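Local coordinates for protein 4-hydroxybutyrate CoA-transferase (Porphyromonas gingivalis, PDB 3D3U) that probably transfers coenzyme A from an acyl-CoA to a carboxylic acid such as acetate or 4-hydroxybutyrate, at residues A34-R39 / F62-H67. Numbering follows the deposited sequence.
Sequences AAAPVR and FGDAPH
D64 and V38 meet at the N-terminus of helix 38-46, where the CA atoms of the two residues are 4.6 Å apart. The carboxylate of D64 divides its two oxygens between the turn and the helix start: OD1 faces the methyl of A36, while OD2 lies 3.5 Å from V38 CA. No hydrogen bond links the two segments, so the evidence here is for van der Waals packing; a negative charge at this helix end would probably be favoured by the helix dipole.

V38 can be followed outward. Its CB lies 3.8 Å from D64 OD2 and 3.9 Å from the backbone N of D64. From there the side chain forks: CG2, anti to the backbone N, reaches G63 O and D64 N, both at 3.9 Å, whereas CG1 lies 3.3 Å above the plane of the R39 guanidinium, offset toward its rim, within its own segment.

At the other end, F62 CD1 lies 3.5 Å from A34 N, which approaches the ring obliquely. The methyl of A34 instead comes to the ring edge, in plane, with CB 3.9 Å from F62 CD1.

P37 occupies the N-cap position and centres an inverse gamma turn, with a weak V38 N to A36 O bond. The contact thus joins two loops that follow adjacent parallel strands, 27-30 and 54-57, of the Rossmann-like alpha/beta sheet in the N-terminal family domain, the first leading into helix 38-46; P37 packs on V121 of strand 119-125, and R39 makes salt bridges to E155 and E182.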
loop_
_atom_site.group_PDB
_atom_site.type_symbol
_atom_site.label_atom_id
_atom_site.label_comp_id
_atom_site.label_asym_id
_atom_site.label_seq_id
_atom_site.Cartn_x
_atom_site.Cartn_y
_atom_site.Cartn_z
ATOM N N ALA A 34 9.516 0.586 -2.267
ATOM C CA ALA A 34 10.761 -0.129 -2.572
ATOM C C ALA A 34 11.258 0.341 -3.901
ATOM O O ALA A 34 12.293 -0.176 -4.326
ATOM C CB ALA A 34 10.577 -1.627 -2.577
ATOM N N ALA A 35 10.597 1.358 -4.492
ATOM C CA ALA A 35 10.970 1.897 -5.766
ATOM C C ALA A 35 11.477 3.272 -5.592
ATOM O O ALA A 35 11.561 4.004 -6.581
ATOM C CB ALA A 35 9.806 1.944 -6.711
ATOM N N ALA A 36 11.774 3.629 -4.344
ATOM C CA ALA A 36 12.282 4.932 -3.903
ATOM C C ALA A 36 13.702 5.144 -4.493
ATOM O O ALA A 36 14.504 4.205 -4.485
ATOM C CB ALA A 36 12.337 4.928 -2.391
ATOM N N PRO A 37 14.004 6.317 -5.054
ATOM C CA PRO A 37 15.178 6.480 -5.841
ATOM C C PRO A 37 16.283 7.082 -4.986
ATOM O O PRO A 37 16.642 8.270 -5.009
ATOM C CB PRO A 37 14.702 7.407 -6.961
ATOM C CG PRO A 37 13.468 7.985 -6.483
ATOM C CD PRO A 37 13.201 7.552 -5.069
ATOM N N VAL A 38 16.855 6.173 -4.245
ATOM C CA VAL A 38 17.834 6.471 -3.270
ATOM C C VAL A 38 19.114 6.953 -3.941
ATOM O O VAL A 38 19.789 7.813 -3.367
ATOM C CB VAL A 38 17.978 5.255 -2.342
ATOM C CG1 VAL A 38 17.842 3.998 -3.150
ATOM C CG2 VAL A 38 19.300 5.294 -1.589
ATOM N N ARG A 39 19.462 6.474 -5.141
ATOM C CA ARG A 39 20.703 7.014 -5.844
ATOM C C ARG A 39 20.680 8.484 -6.083
ATOM O O ARG A 39 21.655 9.208 -5.875
ATOM C CB ARG A 39 20.900 6.364 -7.182
ATOM C CG ARG A 39 21.915 5.266 -7.055
ATOM C CD ARG A 39 21.440 4.075 -6.323
ATOM N NE ARG A 39 20.032 3.733 -6.576
ATOM C CZ ARG A 39 19.480 2.694 -5.952
ATOM N NH1 ARG A 39 18.201 2.377 -6.126
ATOM N NH2 ARG A 39 20.237 1.976 -5.107
ATOM N N PHE A 62 11.979 3.381 1.379
ATOM C CA PHE A 62 12.953 2.442 1.915
ATOM C C PHE A 62 14.457 2.721 1.525
ATOM O O PHE A 62 14.736 2.456 0.391
ATOM C CB PHE A 62 12.502 1.125 1.359
ATOM C CG PHE A 62 11.106 0.713 1.788
ATOM C CD1 PHE A 62 10.370 -0.181 1.012
ATOM C CD2 PHE A 62 10.564 1.126 2.982
ATOM C CE1 PHE A 62 9.069 -0.632 1.398
ATOM C CE2 PHE A 62 9.270 0.703 3.379
ATOM C CZ PHE A 62 8.529 -0.193 2.582
ATOM N N GLY A 63 15.362 3.312 2.403
ATOM C CA GLY A 63 16.926 3.481 2.257
ATOM C C GLY A 63 17.594 4.884 2.036
ATOM O O GLY A 63 18.831 5.231 2.290
ATOM N N ASP A 64 16.748 5.651 1.353
ATOM C CA ASP A 64 16.722 7.096 1.163
ATOM C C ASP A 64 17.269 7.845 2.363
ATOM O O ASP A 64 16.505 8.513 3.083
ATOM C CB ASP A 64 15.189 7.403 1.171
ATOM C CG ASP A 64 14.722 7.771 -0.093
ATOM O OD1 ASP A 64 13.470 7.935 -0.269
ATOM O OD2 ASP A 64 15.635 7.920 -0.947
ATOM N N ALA A 65 18.519 7.761 2.676
ATOM C CA ALA A 65 18.773 8.650 3.818
ATOM C C ALA A 65 18.711 10.136 3.399
ATOM O O ALA A 65 17.716 10.808 3.511
ATOM C CB ALA A 65 20.134 8.236 4.751
ATOM N N PRO A 66 19.779 10.605 2.835
ATOM C CA PRO A 66 20.042 12.054 2.706
ATOM C C PRO A 66 18.858 13.011 2.316
ATOM O O PRO A 66 18.712 13.341 1.161
ATOM C CB PRO A 66 21.043 12.026 1.581
ATOM C CG PRO A 66 20.887 10.387 0.969
ATOM C CD PRO A 66 20.802 9.762 2.193
ATOM N N HIS A 67 17.962 13.426 3.201
ATOM C CA HIS A 67 17.155 14.634 2.834
ATOM C C HIS A 67 16.777 15.278 4.096
ATOM O O HIS A 67 16.491 16.564 4.117
ATOM C CB HIS A 67 15.725 14.388 2.381
ATOM C CG HIS A 67 15.550 13.327 1.365
ATOM N ND1 HIS A 67 16.327 13.249 0.230
ATOM C CD2 HIS A 67 14.619 12.345 1.288
ATOM C CE1 HIS A 67 15.918 12.212 -0.474
ATOM N NE2 HIS A 67 14.904 11.635 0.161
#